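Local structure of citrate synthase (Mycobacterium tuberculosis, 4TVM) at residues T253-G258 / G394-W399; D153-G158 / S246-L251; E118-F123 / S138-A143; T114-D119 / L168-T173. The protein catalyses the condensation of oxaloacetate with acetyl-CoA and water to give citrate and CoA, a step of the Krebs cycle. All coordinates share one frame; numbering follows the deposited sequence.

Contact 1 (T253-G258 / G394-W399)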
loop_
_atom_site.group_PDB
_atom_site.type_symbol
_atom_site.label_atom_id
_atom_site.label_comp_id
_atom_site.label_asym_id
_atom_site.label_seq_id
_atom_site.Cartn_x
_atom_site.Cartn_y
_atom_site.Cartn_z
ATOM N N THR A 253 2.065 3.013 8.816
ATOM C CA THR A 253 1.060 2.819 7.791
ATOM C C THR A 253 1.772 2.633 6.469
ATOM O O THR A 253 1.390 1.780 5.662
ATOM C CB THR A 253 0.057 3.982 7.767
ATOM O OG1 THR A 253 -0.403 4.243 9.108
ATOM C CG2 THR A 253 -1.111 3.648 6.857
ATOM N N SER A 254 2.861 3.360 6.266
ATOM C CA SER A 254 3.683 3.151 5.051
ATOM C C SER A 254 4.348 1.760 4.970
ATOM O O SER A 254 4.398 1.162 3.895
ATOM C CB SER A 254 4.720 4.254 4.913
ATOM O OG SER A 254 4.186 5.498 5.347
ATOM N N ILE A 255 4.805 1.214 6.098
ATOM C CA ILE A 255 5.408 -0.152 6.092
ATOM C C ILE A 255 4.354 -1.220 5.832
ATOM O O ILE A 255 4.540 -2.209 5.097
ATOM C CB ILE A 255 6.069 -0.442 7.433
ATOM C CG1 ILE A 255 7.295 0.452 7.615
ATOM C CG2 ILE A 255 6.409 -1.918 7.587
ATOM C CD1 ILE A 255 8.313 0.340 6.511
ATOM N N SER A 256 3.224 -1.025 6.469
ATOM C CA SER A 256 2.119 -1.862 6.189
ATOM C C SER A 256 1.831 -1.929 4.702
ATOM O O SER A 256 1.588 -2.990 4.184
ATOM C CB SER A 256 0.915 -1.344 6.912
ATOM O OG SER A 256 -0.160 -2.158 6.509
ATOM N N GLY A 257 1.857 -0.806 3.997
ATOM C CA GLY A 257 1.637 -0.840 2.551
ATOM C C GLY A 257 2.712 -1.590 1.816
ATOM O O GLY A 257 2.457 -2.305 0.864
ATOM N N GLY A 258 3.942 -1.433 2.256
ATOM C CA GLY A 258 5.001 -2.265 1.752
ATOM C C GLY A 258 4.668 -3.711 2.027
ATOM O O GLY A 258 4.938 -4.562 1.171
ATOM N N GLY A 394 15.234 -1.390 4.508
ATOM C CA GLY A 394 15.227 -0.711 3.224
ATOM C C GLY A 394 13.975 0.109 3.109
ATOM O O GLY A 394 14.008 1.284 2.703
ATOM N N TRP A 395 12.856 -0.518 3.442
ATOM C CA TRP A 395 11.590 0.199 3.508
ATOM C C TRP A 395 11.774 1.444 4.297
ATOM O O TRP A 395 11.350 2.507 3.882
ATOM C CB TRP A 395 10.495 -0.643 4.151
ATOM C CG TRP A 395 9.972 -1.721 3.253
ATOM C CD1 TRP A 395 10.092 -1.792 1.920
ATOM C CD2 TRP A 395 9.247 -2.882 3.659
ATOM N NE1 TRP A 395 9.488 -2.927 1.443
ATOM C CE2 TRP A 395 8.972 -3.626 2.498
ATOM C CE3 TRP A 395 8.830 -3.384 4.905
ATOM C CZ2 TRP A 395 8.306 -4.833 2.528
ATOM C CZ3 TRP A 395 8.140 -4.590 4.933
ATOM C CH2 TRP A 395 7.875 -5.296 3.746
ATOM N N ILE A 396 12.427 1.327 5.428
ATOM C CA ILE A 396 12.554 2.463 6.337
ATOM C C ILE A 396 13.469 3.548 5.783
ATOM O O ILE A 396 13.183 4.738 5.922
ATOM C CB ILE A 396 13.030 1.992 7.724
ATOM C CG1 ILE A 396 11.917 1.212 8.404
ATOM C CG2 ILE A 396 13.391 3.173 8.609
ATOM C CD1 ILE A 396 12.281 0.580 9.736
ATOM N N ALA A 397 14.580 3.128 5.176
ATOM C CA ALA A 397 15.599 4.032 4.673
ATOM C C ALA A 397 15.050 4.933 3.602
ATOM O O ALA A 397 15.388 6.122 3.566
ATOM C CB ALA A 397 16.739 3.214 4.109
ATOM N N HIS A 398 14.241 4.340 2.707
ATOM C CA HIS A 398 13.636 5.043 1.578
ATOM C C HIS A 398 12.587 6.047 2.020
ATOM O O HIS A 398 12.536 7.160 1.526
ATOM C CB HIS A 398 12.982 4.037 0.622
ATOM C CG HIS A 398 13.956 3.330 -0.258
ATOM N ND1 HIS A 398 14.632 2.198 0.141
ATOM C CD2 HIS A 398 14.383 3.597 -1.509
ATOM C CE1 HIS A 398 15.420 1.790 -0.837
ATOM N NE2 HIS A 398 15.291 2.624 -1.848
ATOM N N TRP A 399 11.717 5.613 2.917
ATOM C CA TRP A 399 10.732 6.487 3.581
ATOM C C TRP A 399 11.417 7.683 4.243
ATOM O O TRP A 399 10.993 8.835 4.076
ATOM C CB TRP A 399 9.994 5.669 4.648
ATOM C CG TRP A 399 8.841 6.354 5.301
ATOM C CD1 TRP A 399 7.506 6.165 5.031
ATOM C CD2 TRP A 399 8.904 7.316 6.345
ATOM N NE1 TRP A 399 6.750 6.963 5.832
ATOM C CE2 TRP A 399 7.581 7.682 6.649
ATOM C CE3 TRP A 399 9.956 7.914 7.052
ATOM C CZ2 TRP A 399 7.276 8.613 7.633
ATOM C CZ3 TRP A 399 9.655 8.844 8.023
ATOM C CH2 TRP A 399 8.318 9.192 8.297
#
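S254 OG is gripped from two sources: the indole N-H of W399 donates to it, with NE1 and OG 3.0 Å apart, and the hydroxyl also bonds to the backbone O of N250 one turn earlier. The indole bond is bent, its N-H...O angle 132°, and the oxygen lies at the ring edge, slightly tilted from the indole plane. W399 CG stands anti to the backbone N (chi1 -173°), and the ring beyond it lies against helix 251-262, where CD1 meets S254 CB at 3.4 Å.

Next to S254 in sequence, and one turn before W399 on the other helix, the contact becomes apolar. I255 crosses W395 obliquely: its CD1 sits against W395 CB, while its CG2 approaches the six-membered part of the indole, 3.9 Å from CE3. Beyond the isoleucine, G258 presents bare backbone. Its CA lies over one face of the W395 ring, toward the rim, and its O is 3.6 Å from CZ2, an approach in which the glycine has no side chain to come between. I255 CD1 also comes loosely near I396 CG1.

The axes of the two short segments pass 10.3 Å apart at 128°, nearer antiparallel than parallel. This is a worked case of buried helix-helix packing in the mainly helical citrate synthase fold, with W395 and W399 of helix 383-403 packed against S254, I255 and G258 of helix 251-262.

Contact 2 (D153-G158 / S246-L251)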
loop_
_atom_site.group_PDB
_atom_site.type_symbol
_atom_site.label_atom_id
_atom_site.label_comp_id
_atom_site.label_asym_id
_atom_site.label_seq_id
_atom_site.Cartn_x
_atom_site.Cartn_y
_atom_site.Cartn_z
ATOM N N ASP A 153 4.245 11.252 14.549
ATOM C CA ASP A 153 4.314 12.430 13.696
ATOM C C ASP A 153 5.387 12.259 12.589
ATOM O O ASP A 153 6.606 12.180 12.872
ATOM C CB ASP A 153 4.548 13.664 14.553
ATOM C CG ASP A 153 4.592 14.930 13.757
ATOM O OD1 ASP A 153 4.613 14.883 12.491
ATOM O OD2 ASP A 153 4.681 15.980 14.431
ATOM N N PRO A 154 4.939 12.184 11.319
ATOM C CA PRO A 154 5.898 11.949 10.247
ATOM C C PRO A 154 6.903 13.076 10.134
ATOM O O PRO A 154 8.027 12.842 9.745
ATOM C CB PRO A 154 5.036 11.894 8.979
ATOM C CG PRO A 154 3.637 11.831 9.426
ATOM C CD PRO A 154 3.582 12.415 10.803
ATOM N N MET A 155 6.480 14.285 10.478
ATOM C CA MET A 155 7.354 15.449 10.420
ATOM C C MET A 155 8.332 15.530 11.555
ATOM O O MET A 155 9.417 15.987 11.333
ATOM C CB MET A 155 6.540 16.747 10.406
ATOM C CG MET A 155 5.571 16.793 9.257
ATOM S SD MET A 155 6.479 16.390 7.764
ATOM C CE MET A 155 5.333 15.289 6.975
ATOM N N ASP A 156 7.951 15.135 12.763
ATOM C CA ASP A 156 8.837 15.310 13.896
ATOM C C ASP A 156 9.835 14.220 13.825
ATOM O O ASP A 156 9.448 13.066 13.844
ATOM C CB ASP A 156 8.128 15.123 15.204
ATOM C CG ASP A 156 9.076 15.231 16.370
ATOM O OD1 ASP A 156 9.457 16.367 16.705
ATOM O OD2 ASP A 156 9.463 14.199 16.951
ATOM N N ASN A 157 11.114 14.548 13.765
ATOM C CA ASN A 157 12.061 13.494 13.938
ATOM C C ASN A 157 12.552 13.399 15.339
ATOM O O ASN A 157 12.690 14.383 16.054
ATOM C CB ASN A 157 13.255 13.540 13.028
ATOM C CG ASN A 157 14.010 12.237 13.086
ATOM O OD1 ASN A 157 13.748 11.395 13.979
ATOM N ND2 ASN A 157 14.918 12.031 12.141
ATOM N N GLY A 158 12.868 12.170 15.690
ATOM C CA GLY A 158 13.054 11.809 17.065
ATOM C C GLY A 158 11.854 10.944 17.345
ATOM O O GLY A 158 11.957 9.923 18.021
ATOM N N SER A 246 3.822 9.359 0.646
ATOM C CA SER A 246 3.594 10.477 -0.204
ATOM C C SER A 246 2.475 11.324 0.327
ATOM O O SER A 246 2.497 12.543 0.183
ATOM C CB SER A 246 3.168 9.895 -1.518
ATOM O OG SER A 246 2.763 10.888 -2.350
ATOM N N SER A 247 1.482 10.662 0.911
ATOM C CA SER A 247 0.344 11.367 1.460
ATOM C C SER A 247 0.639 11.885 2.852
ATOM O O SER A 247 -0.200 12.536 3.459
ATOM C CB SER A 247 -0.907 10.476 1.469
ATOM O OG SER A 247 -0.866 9.541 2.541
ATOM N N ARG A 248 1.843 11.614 3.337
ATOM C CA ARG A 248 2.277 11.903 4.714
ATOM C C ARG A 248 1.672 10.950 5.691
ATOM O O ARG A 248 1.473 11.279 6.853
ATOM C CB ARG A 248 1.934 13.297 5.143
ATOM C CG ARG A 248 2.419 14.327 4.202
ATOM C CD ARG A 248 2.694 15.558 5.006
ATOM N NE ARG A 248 2.923 16.678 4.122
ATOM C CZ ARG A 248 3.560 17.781 4.484
ATOM N NH1 ARG A 248 4.020 17.913 5.724
ATOM N NH2 ARG A 248 3.728 18.762 3.608
ATOM N N ALA A 249 1.381 9.760 5.222
ATOM C CA ALA A 249 1.005 8.696 6.117
ATOM C C ALA A 249 2.117 8.495 7.122
ATOM O O ALA A 249 3.246 8.921 6.891
ATOM C CB ALA A 249 0.730 7.427 5.336
ATOM N N ASN A 250 1.800 7.894 8.267
ATOM C CA ASN A 250 2.830 7.682 9.268
ATOM C C ASN A 250 3.722 6.503 8.882
ATOM O O ASN A 250 3.499 5.821 7.880
ATOM C CB ASN A 250 2.244 7.571 10.677
ATOM C CG ASN A 250 1.699 6.194 10.996
ATOM O OD1 ASN A 250 2.343 5.181 10.745
ATOM N ND2 ASN A 250 0.501 6.152 11.572
ATOM N N LEU A 251 4.768 6.298 9.662
ATOM C CA LEU A 251 5.765 5.291 9.342
ATOM C C LEU A 251 5.188 3.909 9.297
ATOM O O LEU A 251 5.455 3.163 8.379
ATOM C CB LEU A 251 6.880 5.331 10.372
ATOM C CG LEU A 251 8.159 4.574 10.069
ATOM C CD1 LEU A 251 8.519 4.537 8.597
ATOM C CD2 LEU A 251 9.279 5.226 10.861
#
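A Schellman motif at R248, ending helix 236-246, and the N-cap at N250, opening helix 251-262, form the tight interhelical turn against which P154 and M155 rest. The proline supplies the inner part of the contact. Its CG lies 3.4 Å from R248 O and 3.9 Å from A249 O, and it also reaches the backbone at N250, with CA of that residue 4.2 Å away. The ring thus leans on peptide groups of the turn, and no hydrogen bond links the segments.

Farther out, M155 and R248 cross at about a right angle. The arginine is extended from CG to NE, whereas the methionine is bent: its chi2 of -50° turns SD out of an extended course, and a further bend at chi3 sets CE beside R248 CD and NH1. M155 SD is 3.5 Å from R248 NH1. The methyl approaches the guanidinium obliquely.

Both loops are shaped by local bonds. In an Asx turn, D153 OD1 accepts from M155 N at 2.8 Å, met from above the carboxylate plane and 42° out of it, closing the turn in which P154 is the middle residue. Across the contact, N250 OD1 caps T253 N.

The contact joins two helix junctions: the link from helix 133-147 to helix 159-182 meets the link from helix 236-246 to helix 251-262. H403 of helix 383-403 packs on both P154 and M155, while P265 of the second subunit lies against R248.

Contact 3 (E118-F123 / S138-A143)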
loop_
_atom_site.group_PDB
_atom_site.type_symbol
_atom_site.label_atom_id
_atom_site.label_comp_id
_atom_site.label_asym_id
_atom_site.label_seq_id
_atom_site.Cartn_x
_atom_site.Cartn_y
_atom_site.Cartn_z
ATOM N N GLU A 118 1.712 -5.832 26.310
ATOM C CA GLU A 118 0.943 -7.040 26.628
ATOM C C GLU A 118 -0.429 -7.148 25.934
ATOM O O GLU A 118 -0.854 -8.259 25.570
ATOM C CB GLU A 118 0.724 -7.160 28.131
ATOM C CG GLU A 118 1.812 -7.934 28.850
ATOM C CD GLU A 118 1.842 -9.372 28.411
ATOM O OE1 GLU A 118 2.816 -9.750 27.730
ATOM O OE2 GLU A 118 0.877 -10.102 28.710
ATOM N N ASP A 119 -1.140 -6.024 25.793
ATOM C CA ASP A 119 -2.398 -6.022 25.042
ATOM C C ASP A 119 -2.210 -6.345 23.562
ATOM O O ASP A 119 -3.034 -7.036 22.952
ATOM C CB ASP A 119 -3.112 -4.696 25.168
ATOM C CG ASP A 119 -3.728 -4.480 26.521
ATOM O OD1 ASP A 119 -3.585 -5.324 27.428
ATOM O OD2 ASP A 119 -4.363 -3.422 26.675
ATOM N N LEU A 120 -1.124 -5.844 22.987
ATOM C CA LEU A 120 -0.786 -6.157 21.599
ATOM C C LEU A 120 -0.364 -7.580 21.473
ATOM O O LEU A 120 -0.645 -8.230 20.476
ATOM C CB LEU A 120 0.298 -5.252 21.038
ATOM C CG LEU A 120 0.539 -5.537 19.552
ATOM C CD1 LEU A 120 -0.687 -5.179 18.745
ATOM C CD2 LEU A 120 1.766 -4.821 19.010
ATOM N N LYS A 121 0.270 -8.097 22.496
ATOM C CA LYS A 121 0.501 -9.550 22.580
ATOM C C LYS A 121 -0.792 -10.322 22.610
ATOM O O LYS A 121 -0.974 -11.229 21.821
ATOM C CB LYS A 121 1.286 -9.876 23.832
ATOM C CG LYS A 121 1.933 -11.237 23.824
ATOM C CD LYS A 121 2.258 -11.678 25.235
ATOM C CE LYS A 121 3.008 -12.997 25.253
ATOM N NZ LYS A 121 2.433 -13.919 26.252
ATOM N N ARG A 122 -1.699 -9.939 23.520
ATOM C CA ARG A 122 -3.001 -10.591 23.671
ATOM C C ARG A 122 -3.859 -10.563 22.401
ATOM O O ARG A 122 -4.542 -11.519 22.099
ATOM C CB ARG A 122 -3.776 -9.928 24.803
ATOM C CG ARG A 122 -3.431 -10.409 26.205
ATOM C CD ARG A 122 -3.936 -9.418 27.253
ATOM N NE ARG A 122 -5.337 -9.055 27.033
ATOM C CZ ARG A 122 -6.026 -8.192 27.784
ATOM N NH1 ARG A 122 -5.458 -7.584 28.827
ATOM N NH2 ARG A 122 -7.302 -7.944 27.496
ATOM N N PHE A 123 -3.833 -9.444 21.684
ATOM C CA PHE A 123 -4.515 -9.265 20.402
ATOM C C PHE A 123 -4.287 -10.385 19.389
ATOM O O PHE A 123 -5.121 -10.608 18.536
ATOM C CB PHE A 123 -4.008 -7.960 19.825
ATOM C CG PHE A 123 -4.619 -7.560 18.518
ATOM C CD1 PHE A 123 -4.028 -7.938 17.326
ATOM C CD2 PHE A 123 -5.699 -6.704 18.487
ATOM C CE1 PHE A 123 -4.540 -7.518 16.110
ATOM C CE2 PHE A 123 -6.231 -6.284 17.274
ATOM C CZ PHE A 123 -5.641 -6.685 16.080
ATOM N N SER A 138 0.237 -8.481 8.753
ATOM C CA SER A 138 -0.259 -7.201 8.215
ATOM C C SER A 138 -1.268 -6.602 9.221
ATOM O O SER A 138 -1.297 -5.386 9.466
ATOM C CB SER A 138 -0.948 -7.427 6.883
ATOM O OG SER A 138 -1.794 -8.569 7.011
ATOM N N SER A 139 -2.073 -7.476 9.823
ATOM C CA SER A 139 -3.114 -7.020 10.698
ATOM C C SER A 139 -2.493 -6.319 11.885
ATOM O O SER A 139 -2.945 -5.242 12.284
ATOM C CB SER A 139 -3.974 -8.195 11.131
ATOM O OG SER A 139 -5.186 -7.755 11.696
ATOM N N VAL A 140 -1.447 -6.936 12.429
ATOM C CA VAL A 140 -0.815 -6.471 13.662
ATOM C C VAL A 140 0.013 -5.203 13.436
ATOM O O VAL A 140 0.042 -4.321 14.249
ATOM C CB VAL A 140 0.015 -7.606 14.279
ATOM C CG1 VAL A 140 0.714 -7.150 15.552
ATOM C CG2 VAL A 140 -0.901 -8.780 14.612
ATOM N N VAL A 141 0.614 -5.072 12.273
ATOM C CA VAL A 141 1.364 -3.882 11.955
ATOM C C VAL A 141 0.481 -2.642 11.865
ATOM O O VAL A 141 0.827 -1.596 12.386
ATOM C CB VAL A 141 2.142 -4.102 10.658
ATOM C CG1 VAL A 141 2.882 -2.834 10.228
ATOM C CG2 VAL A 141 3.124 -5.239 10.866
ATOM N N ASN A 142 -0.651 -2.737 11.184
ATOM C CA ASN A 142 -1.627 -1.638 11.214
ATOM C C ASN A 142 -2.052 -1.298 12.640
ATOM O O ASN A 142 -2.143 -0.117 12.999
ATOM C CB ASN A 142 -2.815 -1.991 10.356
ATOM C CG ASN A 142 -2.476 -1.907 8.865
ATOM O OD1 ASN A 142 -2.277 -0.802 8.313
ATOM N ND2 ASN A 142 -2.370 -3.065 8.213
ATOM N N ALA A 143 -2.213 -2.321 13.481
ATOM C CA ALA A 143 -2.613 -2.115 14.871
ATOM C C ALA A 143 -1.554 -1.392 15.736
ATOM O O ALA A 143 -1.849 -0.906 16.847
ATOM C CB ALA A 143 -2.980 -3.448 15.494
#
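L120 and F123, on and next to the short helix 118-122, face helix 133-147, an apolar helix-packing contact within the mainly helical citrate synthase fold. The close-packed part is made by four side chains. L120 CD1 meets V140 CG1 at 4.0 Å, the two side chains crossing obliquely, and the same methyl lies 4.3 Å from A143 CB. F123 comes in beside it: CG stands anti to the backbone N (chi1 -178°), on the side of the partner helix, and A143 CB sits over one face of the ring, 4.2 Å from CZ. V140 CG2 instead meets the ring edge at CE1, near its plane, and S139 OG lies at the edge too. The phenyl is therefore touched in two different ways by residues of one helix.

This buried side continues into the dimer interface. F123 meets F123 of the second subunit with the ring planes at about 65°, and F127 of that subunit edge-to-face, while S139 O is hydrogen-bonded to S139 OG of the second subunit.

The other side of helix 118-122 is looser and more polar. E118 OE1 and K121 NZ both bond to the hydroxyl of Y189, whereas the exposed R122 reaches back to D119. That last pairing is electrostatic: R122 NH1 and D119 OD1 are 3.3 Å apart, yet the oxygen lies well out of the guanidinium plane and no N-H points at it.

Contact 4 (T114-D119 / L168-T173)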
loop_
_atom_site.group_PDB
_atom_site.type_symbol
_atom_site.label_atom_id
_atom_site.label_comp_id
_atom_site.label_asym_id
_atom_site.label_seq_id
_atom_site.Cartn_x
_atom_site.Cartn_y
_atom_site.Cartn_z
ATOM N N THR A 114 12.054 -4.702 22.161
ATOM C CA THR A 114 11.582 -5.883 21.471
ATOM C C THR A 114 10.324 -6.458 22.050
ATOM O O THR A 114 9.695 -7.327 21.425
ATOM C CB THR A 114 12.612 -7.006 21.515
ATOM O OG1 THR A 114 13.080 -7.137 22.849
ATOM C CG2 THR A 114 13.778 -6.722 20.584
ATOM N N MET A 115 9.971 -6.042 23.258
ATOM C CA MET A 115 8.750 -6.523 23.868
ATOM C C MET A 115 7.599 -5.665 23.375
ATOM O O MET A 115 7.715 -4.448 23.366
ATOM C CB MET A 115 8.839 -6.441 25.379
ATOM C CG MET A 115 8.108 -7.583 26.065
ATOM S SD MET A 115 8.319 -7.646 27.844
ATOM C CE MET A 115 10.008 -8.280 27.925
ATOM N N LEU A 116 6.526 -6.316 22.933
ATOM C CA LEU A 116 5.256 -5.668 22.654
ATOM C C LEU A 116 4.514 -5.376 23.945
ATOM O O LEU A 116 4.618 -6.122 24.930
ATOM C CB LEU A 116 4.311 -6.592 21.873
ATOM C CG LEU A 116 4.801 -7.463 20.743
ATOM C CD1 LEU A 116 3.625 -8.221 20.158
ATOM C CD2 LEU A 116 5.456 -6.627 19.678
ATOM N N HIS A 117 3.732 -4.312 23.911
ATOM C CA HIS A 117 2.628 -4.107 24.867
ATOM C C HIS A 117 1.866 -5.404 25.055
ATOM O O HIS A 117 1.411 -5.995 24.065
ATOM C CB HIS A 117 1.639 -3.042 24.334
ATOM C CG HIS A 117 0.854 -2.369 25.412
ATOM N ND1 HIS A 117 -0.240 -2.957 26.013
ATOM C CD2 HIS A 117 1.004 -1.163 26.005
ATOM C CE1 HIS A 117 -0.729 -2.144 26.928
ATOM N NE2 HIS A 117 0.016 -1.052 26.946
ATOM N N GLU A 118 1.712 -5.832 26.310
ATOM C CA GLU A 118 0.943 -7.040 26.628
ATOM C C GLU A 118 -0.429 -7.148 25.934
ATOM O O GLU A 118 -0.854 -8.259 25.570
ATOM C CB GLU A 118 0.724 -7.160 28.131
ATOM C CG GLU A 118 1.812 -7.934 28.850
ATOM C CD GLU A 118 1.842 -9.372 28.411
ATOM O OE1 GLU A 118 2.816 -9.750 27.730
ATOM O OE2 GLU A 118 0.877 -10.102 28.710
ATOM N N ASP A 119 -1.140 -6.024 25.793
ATOM C CA ASP A 119 -2.398 -6.022 25.042
ATOM C C ASP A 119 -2.210 -6.345 23.562
ATOM O O ASP A 119 -3.034 -7.036 22.952
ATOM C CB ASP A 119 -3.112 -4.696 25.168
ATOM C CG ASP A 119 -3.728 -4.480 26.521
ATOM O OD1 ASP A 119 -3.585 -5.324 27.428
ATOM O OD2 ASP A 119 -4.363 -3.422 26.675
ATOM N N LEU A 168 12.122 -1.891 13.974
ATOM C CA LEU A 168 13.239 -2.817 13.825
ATOM C C LEU A 168 13.262 -3.824 14.965
ATOM O O LEU A 168 13.636 -4.982 14.769
ATOM C CB LEU A 168 14.564 -2.065 13.792
ATOM C CG LEU A 168 14.856 -1.378 12.475
ATOM C CD1 LEU A 168 16.001 -0.407 12.697
ATOM C CD2 LEU A 168 15.213 -2.412 11.420
ATOM N N ALA A 169 12.873 -3.379 16.158
ATOM C CA ALA A 169 12.847 -4.277 17.336
ATOM C C ALA A 169 11.655 -5.179 17.313
ATOM O O ALA A 169 11.794 -6.374 17.487
ATOM C CB ALA A 169 12.835 -3.499 18.636
ATOM N N LYS A 170 10.474 -4.596 17.137
ATOM C CA LYS A 170 9.225 -5.333 17.357
ATOM C C LYS A 170 8.730 -6.196 16.206
ATOM O O LYS A 170 7.931 -7.092 16.439
ATOM C CB LYS A 170 8.114 -4.388 17.752
ATOM C CG LYS A 170 8.465 -3.605 18.977
ATOM C CD LYS A 170 7.265 -2.868 19.531
ATOM C CE LYS A 170 7.537 -2.530 20.995
ATOM N NZ LYS A 170 8.140 -1.189 21.082
ATOM N N LEU A 171 9.190 -5.942 14.986
ATOM C CA LEU A 171 8.710 -6.702 13.849
ATOM C C LEU A 171 9.166 -8.138 13.813
ATOM O O LEU A 171 8.397 -8.991 13.377
ATOM C CB LEU A 171 9.095 -6.052 12.565
ATOM C CG LEU A 171 8.247 -6.639 11.432
ATOM C CD1 LEU A 171 6.968 -5.869 11.330
ATOM C CD2 LEU A 171 8.971 -6.573 10.106
ATOM N N PRO A 172 10.412 -8.429 14.265
ATOM C CA PRO A 172 10.690 -9.855 14.406
ATOM C C PRO A 172 9.885 -10.519 15.476
ATOM O O PRO A 172 9.489 -11.656 15.310
ATOM C CB PRO A 172 12.141 -9.860 14.819
ATOM C CG PRO A 172 12.696 -8.729 14.050
ATOM C CD PRO A 172 11.681 -7.675 14.350
ATOM N N THR A 173 9.639 -9.823 16.571
ATOM C CA THR A 173 8.788 -10.350 17.615
ATOM C C THR A 173 7.406 -10.697 17.114
ATOM O O THR A 173 6.881 -11.736 17.453
ATOM C CB THR A 173 8.620 -9.304 18.687
ATOM O OG1 THR A 173 9.927 -8.902 19.129
ATOM C CG2 THR A 173 7.838 -9.842 19.847
#
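The irregular chain at T114-L116, just ahead of helix 118-122, lies against the long helix 159-182 in the helical citrate synthase fold, a loop-on-helix contact fastened by one side-chain hydrogen bond. T173 OG1 donates to T114 O at 2.8 Å, in the carbonyl plane and on a lone pair, with a C=O...O angle of 140°. Its chi1 of -55° sets OG1 beside the helix backbone N and leaves CG2 to face L116, whose CG is 4.0 Å away.

Two apolar touches flank this bond. T114 CG2 rests 3.9 Å from A169 CB, one helical turn before T173, and L116 CD2 meets K170 CB at 4.0 Å as the two side chains slide past each other in opposite directions. K170 runs on beside M115, bringing its CE near the carbonyl O of that residue.

The helix is kinked here, where the N of P172 makes no bond to the preceding turn. Around it, L171 turns to helices 133-147 and 383-403, so the loop covers a different side of the helix. Where the loop gives way to helix 118-122, H117 ND1 caps the helix, accepting from D119 N at 3.2 Å in the plane of the imidazole.

How the contacts relate
The four contacts form a partly connected set, with contact 1 touching each of the other three. Contacts 1 and 2, with centres 11 Å apart, meet where W399 CD2 packs 3.6 Å from L251 CD1. Contacts 3 and 4 share E118 and D119, and V141 CG2 touches L171 CD1 at 3.9 Å between helices 133-147 and 159-182, which follow each other in the chain. Contact 1 reaches both of these: S256 OG and N142 OD1 are 3.1 Å apart, probably hydrogen-bonded, and I396 packs on L168. Contacts 2 and 3 do not touch, although both reach the second subunit. All four lie away from the active-site residues; in contact 1 the W395 side chain is about 8 Å from a bound oxaloacetate.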